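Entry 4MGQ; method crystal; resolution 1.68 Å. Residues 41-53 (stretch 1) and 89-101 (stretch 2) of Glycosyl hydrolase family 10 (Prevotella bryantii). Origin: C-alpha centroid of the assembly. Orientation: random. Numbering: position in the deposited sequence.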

ATOM      1  N   THR A  41      -5.168  -6.770 -12.538  1.00 10.00           N
ATOM      2  CA  THR A  41      -6.455  -7.093 -13.141  1.00 11.06           C
ATOM      3  C   THR A  41      -7.501  -6.191 -12.503  1.00 14.25           C
ATOM      4  O   THR A  41      -7.504  -6.024 -11.291  1.00 10.99           O
ATOM      5  N   GLU A  42      -8.370  -5.598 -13.317  1.00 14.13           N
ATOM      6  CA  GLU A  42      -9.458  -4.769 -12.807  1.00 13.25           C
ATOM      7  C   GLU A  42     -10.339  -5.543 -11.824  1.00 12.59           C
ATOM      8  O   GLU A  42     -10.653  -6.714 -12.051  1.00 13.72           O
ATOM      9  N   LEU A  43     -10.717  -4.906 -10.715  1.00 10.84           N
ATOM     10  CA  LEU A  43     -11.581  -5.564  -9.744  1.00 11.75           C
ATOM     11  C   LEU A  43     -12.994  -5.691 -10.312  1.00 12.11           C
ATOM     12  O   LEU A  43     -13.480  -4.786 -10.996  1.00 14.97           O
ATOM     13  N   GLN A  44     -13.631  -6.831 -10.049  1.00 14.62           N
ATOM     14  CA  GLN A  44     -14.944  -7.139 -10.608  1.00 15.83           C
ATOM     15  C   GLN A  44     -16.057  -7.031  -9.583  1.00 14.09           C
ATOM     16  O   GLN A  44     -15.941  -7.516  -8.455  1.00 14.29           O
ATOM     17  N   SER A  45     -17.156  -6.409  -9.999  1.00 14.62           N
ATOM     18  CA  SER A  45     -18.314  -6.255  -9.144  1.00 17.19           C
ATOM     19  C   SER A  45     -18.784  -7.607  -8.601  1.00 16.50           C
ATOM     20  O   SER A  45     -18.893  -8.591  -9.346  1.00 18.54           O
ATOM     21  N   GLY A  46     -19.039  -7.655  -7.297  1.00 15.93           N
ATOM     22  CA  GLY A  46     -19.509  -8.869  -6.653  1.00 16.35           C
ATOM     23  C   GLY A  46     -18.427  -9.784  -6.100  1.00 16.73           C
ATOM     24  O   GLY A  46     -18.728 -10.738  -5.391  1.00 20.31           O
ATOM     25  N   LYS A  47     -17.169  -9.505  -6.429  1.00 14.11           N
ATOM     26  CA  LYS A  47     -16.059 -10.319  -5.937  1.00 13.35           C
ATOM     27  C   LYS A  47     -15.428  -9.660  -4.719  1.00 14.32           C
ATOM     28  O   LYS A  47     -15.349  -8.433  -4.647  1.00 16.16           O
ATOM     29  N   THR A  48     -14.984 -10.476  -3.769  1.00 13.02           N
ATOM     30  CA  THR A  48     -14.307  -9.948  -2.590  1.00 11.25           C
ATOM     31  C   THR A  48     -12.795 -10.035  -2.729  1.00 11.89           C
ATOM     32  O   THR A  48     -12.247 -11.067  -3.122  1.00 12.63           O
ATOM     33  N   TYR A  49     -12.134  -8.931  -2.400  1.00  9.62           N
ATOM     34  CA  TYR A  49     -10.689  -8.802  -2.527  1.00  8.86           C
ATOM     35  C   TYR A  49     -10.100  -8.535  -1.158  1.00 10.34           C
ATOM     36  O   TYR A  49     -10.726  -7.887  -0.326  1.00 10.58           O
ATOM     37  N   THR A  50      -8.898  -9.041  -0.921  1.00  9.06           N
ATOM     38  CA  THR A  50      -8.272  -8.890   0.390  1.00  9.68           C
ATOM     39  C   THR A  50      -6.954  -8.149   0.262  1.00  8.60           C
ATOM     40  O   THR A  50      -6.040  -8.594  -0.440  1.00  9.51           O
ATOM     41  N   LEU A  51      -6.867  -6.993   0.916  1.00  7.64           N
ATOM     42  CA  LEU A  51      -5.621  -6.238   0.949  1.00  7.88           C
ATOM     43  C   LEU A  51      -4.774  -6.734   2.113  1.00  8.61           C
ATOM     44  O   LEU A  51      -5.230  -6.719   3.251  1.00  9.68           O
ATOM     45  N   LYS A  52      -3.554  -7.185   1.832  1.00  8.20           N
ATOM     46  CA  LYS A  52      -2.612  -7.542   2.891  1.00  8.93           C
ATOM     47  C   LYS A  52      -1.386  -6.669   2.796  1.00  8.43           C
ATOM     48  O   LYS A  52      -0.933  -6.354   1.694  1.00  8.42           O
ATOM     49  N   LEU A  53      -0.815  -6.316   3.943  1.00  8.09           N
ATOM     50  CA  LEU A  53       0.448  -5.589   3.965  1.00  6.81           C
ATOM     51  C   LEU A  53       0.968  -5.526   5.392  1.00  7.83           C
ATOM     52  O   LEU A  53       0.278  -5.954   6.320  1.00  9.76           O
ATOM     53  N   VAL A  89      -1.634  -6.325   8.277  1.00 11.19           N
ATOM     54  CA  VAL A  89      -2.959  -5.894   7.887  1.00 12.00           C
ATOM     55  C   VAL A  89      -3.556  -6.937   6.964  1.00 10.95           C
ATOM     56  O   VAL A  89      -2.863  -7.441   6.077  1.00  9.79           O
ATOM     57  N   ALA A  90      -4.825  -7.267   7.178  1.00 10.21           N
ATOM     58  CA  ALA A  90      -5.574  -8.062   6.214  1.00 10.93           C
ATOM     59  C   ALA A  90      -7.014  -7.585   6.226  1.00 14.88           C
ATOM     60  O   ALA A  90      -7.737  -7.797   7.204  1.00 18.82           O
ATOM     61  N   GLN A  91      -7.425  -6.918   5.154  1.00 11.52           N
ATOM     62  CA  GLN A  91      -8.769  -6.351   5.095  1.00 10.99           C
ATOM     63  C   GLN A  91      -9.464  -6.745   3.803  1.00 11.91           C
ATOM     64  O   GLN A  91      -8.996  -6.418   2.717  1.00 10.73           O
ATOM     65  N   ALA A  92     -10.597  -7.423   3.941  1.00 13.67           N
ATOM     66  CA  ALA A  92     -11.381  -7.845   2.790  1.00 10.54           C
ATOM     67  C   ALA A  92     -12.495  -6.848   2.509  1.00 11.62           C
ATOM     68  O   ALA A  92     -12.995  -6.182   3.420  1.00 13.84           O
ATOM     69  N   PHE A  93     -12.889  -6.758   1.247  1.00  9.93           N
ATOM     70  CA  PHE A  93     -14.000  -5.895   0.849  1.00 11.85           C
ATOM     71  C   PHE A  93     -14.560  -6.393  -0.482  1.00 13.00           C
ATOM     72  O   PHE A  93     -13.806  -6.868  -1.334  1.00 10.70           O
ATOM     73  N   GLU A  94     -15.875  -6.291  -0.656  1.00  9.74           N
ATOM     74  CA  GLU A  94     -16.504  -6.652  -1.921  1.00 10.93           C
ATOM     75  C   GLU A  94     -16.558  -5.459  -2.867  1.00 12.20           C
ATOM     76  O   GLU A  94     -17.042  -4.388  -2.495  1.00 11.97           O
ATOM     77  N   ALA A  95     -16.048  -5.636  -4.078  1.00 10.36           N
ATOM     78  CA  ALA A  95     -16.172  -4.617  -5.107  1.00  9.97           C
ATOM     79  C   ALA A  95     -17.640  -4.467  -5.477  1.00 12.72           C
ATOM     80  O   ALA A  95     -18.335  -5.463  -5.659  1.00 15.25           O
ATOM     81  N   LYS A  96     -18.117  -3.230  -5.582  1.00 11.38           N
ATOM     82  CA  LYS A  96     -19.513  -2.998  -5.943  1.00 12.58           C
ATOM     83  C   LYS A  96     -19.642  -2.499  -7.382  1.00 15.03           C
ATOM     84  O   LYS A  96     -20.742  -2.193  -7.844  1.00 16.21           O
ATOM     85  N   SER A  97     -18.510  -2.411  -8.075  1.00 12.89           N
ATOM     86  CA  SER A  97     -18.443  -1.968  -9.462  1.00 14.28           C
ATOM     87  C   SER A  97     -17.078  -2.358  -9.995  1.00 15.88           C
ATOM     88  O   SER A  97     -16.267  -2.914  -9.258  1.00 14.29           O
ATOM     89  N   ALA A  98     -16.817  -2.079 -11.265  1.00 15.13           N
ATOM     90  CA  ALA A  98     -15.485  -2.317 -11.812  1.00 15.45           C
ATOM     91  C   ALA A  98     -14.523  -1.254 -11.292  1.00 13.91           C
ATOM     92  O   ALA A  98     -14.728  -0.065 -11.519  1.00 16.26           O
ATOM     93  N   LEU A  99     -13.472  -1.683 -10.600  1.00 11.62           N
ATOM     94  CA  LEU A  99     -12.533  -0.757  -9.967  1.00 11.56           C
ATOM     95  C   LEU A  99     -11.123  -0.995 -10.487  1.00 10.53           C
ATOM     96  O   LEU A  99     -10.681  -2.146 -10.561  1.00 13.53           O
ATOM     97  N   LYS A 100     -10.416   0.069 -10.848  1.00 10.01           N
ATOM     98  CA  LYS A 100      -9.106  -0.099 -11.465  1.00 10.85           C
ATOM     99  C   LYS A 100      -7.946   0.481 -10.655  1.00 11.38           C
ATOM    100  O   LYS A 100      -6.786   0.275 -11.008  1.00 10.99           O
ATOM    101  N   GLN A 101      -8.250   1.193  -9.566  1.00  9.94           N
ATOM    102  CA  GLN A 101      -7.219   1.884  -8.795  1.00  9.49           C
ATOM    103  C   GLN A 101      -7.510   1.829  -7.291  1.00  8.76           C
ATOM    104  O   GLN A 101      -8.669   1.856  -6.888  1.00  9.73           O
TER

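Antiparallel strands illustrate a general principle: the backbone fixes the register, and the alternation of side chains then decides which bumps meet which hollows. In this family 10 glycosyl hydrolase, strand 48-53 runs against strand 89-94, their N-to-C directions 163° apart.

One face carries Tyr 49, Leu 51, Leu 53, Val 89, Gln 91 and Phe 93, all buried but Gln 91. Phe 93, with chi1 p, brings the end of its ring nearer to the other stretch, so that CE1 lies 3.9 Å from CB of Tyr 49. Tyr 49 is m, and its ring runs back along its own stretch toward the loop, where its OH accepts a 2.8 Å hydrogen bond from N of Gln 44. Small Ala 95 packs beside this ring: its CB points toward stretch 1 and sits 4.1 Å from CE1 of Tyr 49 and 4.3 Å from CB of Leu 43. Leu 43 (m, t) lies next to the Tyr 49 ring and shares Ala 95 with it. Its CD1 meets the edge of the Phe 93 ring, 3.9 Å from CZ, while its CB lies 4.0 Å from CB of Leu 99 (m, t), its partner in a single bridge. At the far end, Leu 53 (chi1 p, chi2 between wells) turns its tip nearer to Val 89 (t), with CD2 4.0 Å from CG1. Gln 91 (m, m) instead leads its amide away.

The other face, with Thr 48, Thr 50, Lys 52, Ala 90, Ala 92 and Glu 94, is more exposed. Here Ala 92 offers only a methyl, and two m threonines close on it: CG2 of Thr 48 at 3.8 Å and OG1 of Thr 50 at 3.6 Å from its CB. Lys 52, m and then extended, passes Ala 90 with CG 4.2 Å from CB before its end leads away.

Gly 46 brings its CA within 3.3 Å of OE2 of Glu 94, whose OE1 forms a salt bridge with NZ of Lys 96 at 2.9 Å, the hydrogen bond within it being weak. Farther along, Glu 42 (t, t) bends its end inward, laying CG 3.4 Å from O of Leu 99 and OE1 3.6 Å from CB of Ala 98. Its OE2 makes a long salt bridge, 4.0 Å, to NZ of Lys 100. Water 1 bridges that gap, donating to OE2 of Glu 42 and to O of Ala 98, both at 2.9 Å, and accepting from NZ of Lys 100 at 2.5 Å.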

ATOM      1  CB  THR A  41      -6.835  -8.568 -12.932  1.00 13.79           C
ATOM      2  OG1 THR A  41      -5.901  -9.395 -13.630  1.00 14.37           O
ATOM      3  CG2 THR A  41      -8.247  -8.859 -13.450  1.00 13.75           C
ATOM      4  CB  GLU A  42     -10.291  -4.243 -13.977  1.00 17.16           C
ATOM      5  CG  GLU A  42     -11.464  -3.378 -13.586  1.00 18.55           C
ATOM      6  CD  GLU A  42     -12.121  -2.760 -14.808  1.00 23.19           C
ATOM      7  OE1 GLU A  42     -12.897  -3.469 -15.482  1.00 24.76           O
ATOM      8  OE2 GLU A  42     -11.834  -1.579 -15.097  1.00 27.32           O
ATOM      9  CB  LEU A  43     -11.598  -4.798  -8.418  1.00 10.22           C
ATOM     10  CG  LEU A  43     -10.227  -4.363  -7.886  1.00 10.56           C
ATOM     11  CD1 LEU A  43     -10.351  -3.815  -6.468  1.00 11.25           C
ATOM     12  CD2 LEU A  43      -9.196  -5.501  -7.937  1.00 12.30           C
ATOM     13  CB  GLN A  44     -14.949  -8.548 -11.209  1.00 17.01           C
ATOM     14  CG  GLN A  44     -13.865  -8.772 -12.246  1.00 22.14           C
ATOM     15  CD  GLN A  44     -13.727 -10.238 -12.619  1.00 29.77           C
ATOM     16  OE1 GLN A  44     -12.661 -10.841 -12.450  1.00 32.48           O
ATOM     17  NE2 GLN A  44     -14.811 -10.823 -13.123  1.00 34.33           N
ATOM     18  CB  SER A  45     -19.442  -5.555  -9.910  1.00 17.79           C
ATOM     19  OG  SER A  45     -20.527  -5.275  -9.049  1.00 22.98           O
ATOM     20  CB  LYS A  47     -14.998 -10.527  -7.027  1.00 14.02           C
ATOM     21  CG  LYS A  47     -15.408 -11.494  -8.141  1.00 18.51           C
ATOM     22  CD  LYS A  47     -14.226 -11.790  -9.055  1.00 20.97           C
ATOM     23  CE  LYS A  47     -14.537 -12.916 -10.039  1.00 24.91           C
ATOM     24  NZ  LYS A  47     -13.317 -13.269 -10.824  1.00 31.70           N
ATOM     25  CB  THR A  48     -14.758 -10.675  -1.323  1.00 13.31           C
ATOM     26  OG1 THR A  48     -16.135 -10.362  -1.087  1.00 15.28           O
ATOM     27  CG2 THR A  48     -13.944 -10.227  -0.112  1.00 12.95           C
ATOM     28  CB  TYR A  49     -10.329  -7.676  -3.501  1.00  7.29           C
ATOM     29  CG  TYR A  49     -10.822  -7.968  -4.890  1.00  9.18           C
ATOM     30  CD1 TYR A  49     -12.126  -7.671  -5.255  1.00 11.60           C
ATOM     31  CD2 TYR A  49      -9.991  -8.576  -5.822  1.00 11.54           C
ATOM     32  CE1 TYR A  49     -12.595  -7.961  -6.538  1.00 10.43           C
ATOM     33  CE2 TYR A  49     -10.442  -8.865  -7.101  1.00 10.74           C
ATOM     34  CZ  TYR A  49     -11.749  -8.565  -7.442  1.00 11.83           C
ATOM     35  OH  TYR A  49     -12.209  -8.863  -8.699  1.00 11.75           O
ATOM     36  CB  THR A  50      -8.036 -10.260   1.063  1.00 11.06           C
ATOM     37  OG1 THR A  50      -9.291 -10.921   1.252  1.00 12.85           O
ATOM     38  CG2 THR A  50      -7.354 -10.094   2.418  1.00 11.93           C
ATOM     39  CB  LEU A  51      -5.901  -4.734   1.103  1.00  7.89           C
ATOM     40  CG  LEU A  51      -4.678  -3.815   1.192  1.00  7.54           C
ATOM     41  CD1 LEU A  51      -3.885  -3.787  -0.112  1.00  9.56           C
ATOM     42  CD2 LEU A  51      -5.095  -2.392   1.578  1.00  7.90           C
ATOM     43  CB  LYS A  52      -2.185  -9.008   2.789  1.00  9.49           C
ATOM     44  CG  LYS A  52      -3.293 -10.005   2.958  1.00 12.41           C
ATOM     45  CD  LYS A  52      -2.689 -11.418   2.954  1.00 14.48           C
ATOM     46  CE  LYS A  52      -3.750 -12.477   3.051  1.00 18.20           C
ATOM     47  NZ  LYS A  52      -3.126 -13.841   2.990  1.00 20.00           N
ATOM     48  CB  LEU A  53       0.266  -4.180   3.380  1.00  9.14           C
ATOM     49  CG  LEU A  53      -0.633  -3.196   4.140  1.00  9.35           C
ATOM     50  CD1 LEU A  53       0.133  -1.899   4.401  1.00 12.39           C
ATOM     51  CD2 LEU A  53      -1.940  -2.921   3.416  1.00 13.88           C
ATOM     52  CB  VAL A  89      -2.906  -4.531   7.145  1.00 13.17           C
ATOM     53  CG1 VAL A  89      -4.223  -4.237   6.413  1.00 11.64           C
ATOM     54  CG2 VAL A  89      -2.512  -3.413   8.103  1.00 14.71           C
ATOM     55  CB  ALA A  90      -5.491  -9.555   6.536  1.00 14.29           C
ATOM     56  CB  GLN A  91      -8.734  -4.820   5.210  1.00 11.90           C
ATOM     57  CG  GLN A  91      -8.264  -4.284   6.555  1.00 15.30           C
ATOM     58  CD  GLN A  91      -9.213  -4.624   7.695  1.00 20.17           C
ATOM     59  OE1 GLN A  91     -10.411  -4.836   7.490  1.00 21.48           O
ATOM     60  NE2 GLN A  91      -8.672  -4.685   8.908  1.00 27.33           N
ATOM     61  CB  ALA A  92     -11.958  -9.225   3.020  1.00 12.94           C
ATOM     62  CB  PHE A  93     -13.540  -4.433   0.729  1.00 11.53           C
ATOM     63  CG  PHE A  93     -12.615  -4.189  -0.436  1.00  9.84           C
ATOM     64  CD1 PHE A  93     -11.269  -4.543  -0.362  1.00  9.69           C
ATOM     65  CD2 PHE A  93     -13.097  -3.650  -1.617  1.00 10.55           C
ATOM     66  CE1 PHE A  93     -10.418  -4.347  -1.441  1.00 10.00           C
ATOM     67  CE2 PHE A  93     -12.251  -3.453  -2.694  1.00 10.14           C
ATOM     68  CZ  PHE A  93     -10.910  -3.797  -2.603  1.00  9.94           C
ATOM     69  CB  GLU A  94     -17.919  -7.184  -1.687  1.00 15.90           C
ATOM     70  CG  GLU A  94     -18.655  -7.528  -2.969  1.00 15.42           C
ATOM     71  CD  GLU A  94     -20.135  -7.821  -2.749  1.00 26.25           C
ATOM     72  OE1 GLU A  94     -20.567  -7.937  -1.586  1.00 30.19           O
ATOM     73  OE2 GLU A  94     -20.870  -7.922  -3.748  1.00 33.45           O
ATOM     74  CB  ALA A  95     -15.347  -4.984  -6.329  1.00 11.34           C
ATOM     75  CB  LYS A  96     -20.160  -1.990  -4.986  1.00 12.91           C
ATOM     76  CG  LYS A  96     -20.066  -2.367  -3.517  1.00 16.36           C
ATOM     77  CD  LYS A  96     -20.801  -3.660  -3.199  1.00 17.69           C
ATOM     78  CE  LYS A  96     -20.811  -3.904  -1.689  1.00 20.88           C
ATOM     79  NZ  LYS A  96     -21.431  -5.202  -1.318  1.00 31.12           N
ATOM     80  CB  SER A  97     -18.655  -0.457  -9.587  1.00 15.02           C
ATOM     81  OG  SER A  97     -17.566   0.263  -9.028  1.00 16.58           O
ATOM     82  CB  ALA A  98     -15.519  -2.310 -13.332  1.00 18.43           C
ATOM     83  CB  LEU A  99     -12.576  -0.923  -8.443  1.00 10.77           C
ATOM     84  CG  LEU A  99     -13.964  -0.805  -7.808  1.00 11.92           C
ATOM     85  CD1 LEU A  99     -14.019  -1.549  -6.487  1.00 12.15           C
ATOM     86  CD2 LEU A  99     -14.332   0.668  -7.623  1.00 13.57           C
ATOM     87  CB  LYS A 100      -9.105   0.519 -12.862  1.00 17.30           C
ATOM     88  CG  LYS A 100      -9.123   2.017 -12.865  1.00 18.97           C
ATOM     89  CD  LYS A 100      -8.865   2.585 -14.265  1.00 25.14           C
ATOM     90  CE  LYS A 100      -9.887   2.069 -15.269  1.00 32.38           C
ATOM     91  NZ  LYS A 100     -11.299   2.338 -14.844  1.00 36.79           N
ATOM     92  CB  GLN A 101      -7.106   3.339  -9.259  1.00 12.83           C
ATOM     93  CG  GLN A 101      -6.014   4.141  -8.571  1.00 14.09           C
ATOM     94  CD  GLN A 101      -5.913   5.570  -9.085  1.00 16.70           C
ATOM     95  OE1 GLN A 101      -6.848   6.351  -8.963  1.00 20.19           O
ATOM     96  NE2 GLN A 101      -4.779   5.902  -9.678  1.00 22.89           N
TER
HETATM   97  O   HOH W   1     -12.724   0.725 -13.503  1.00 22.82           O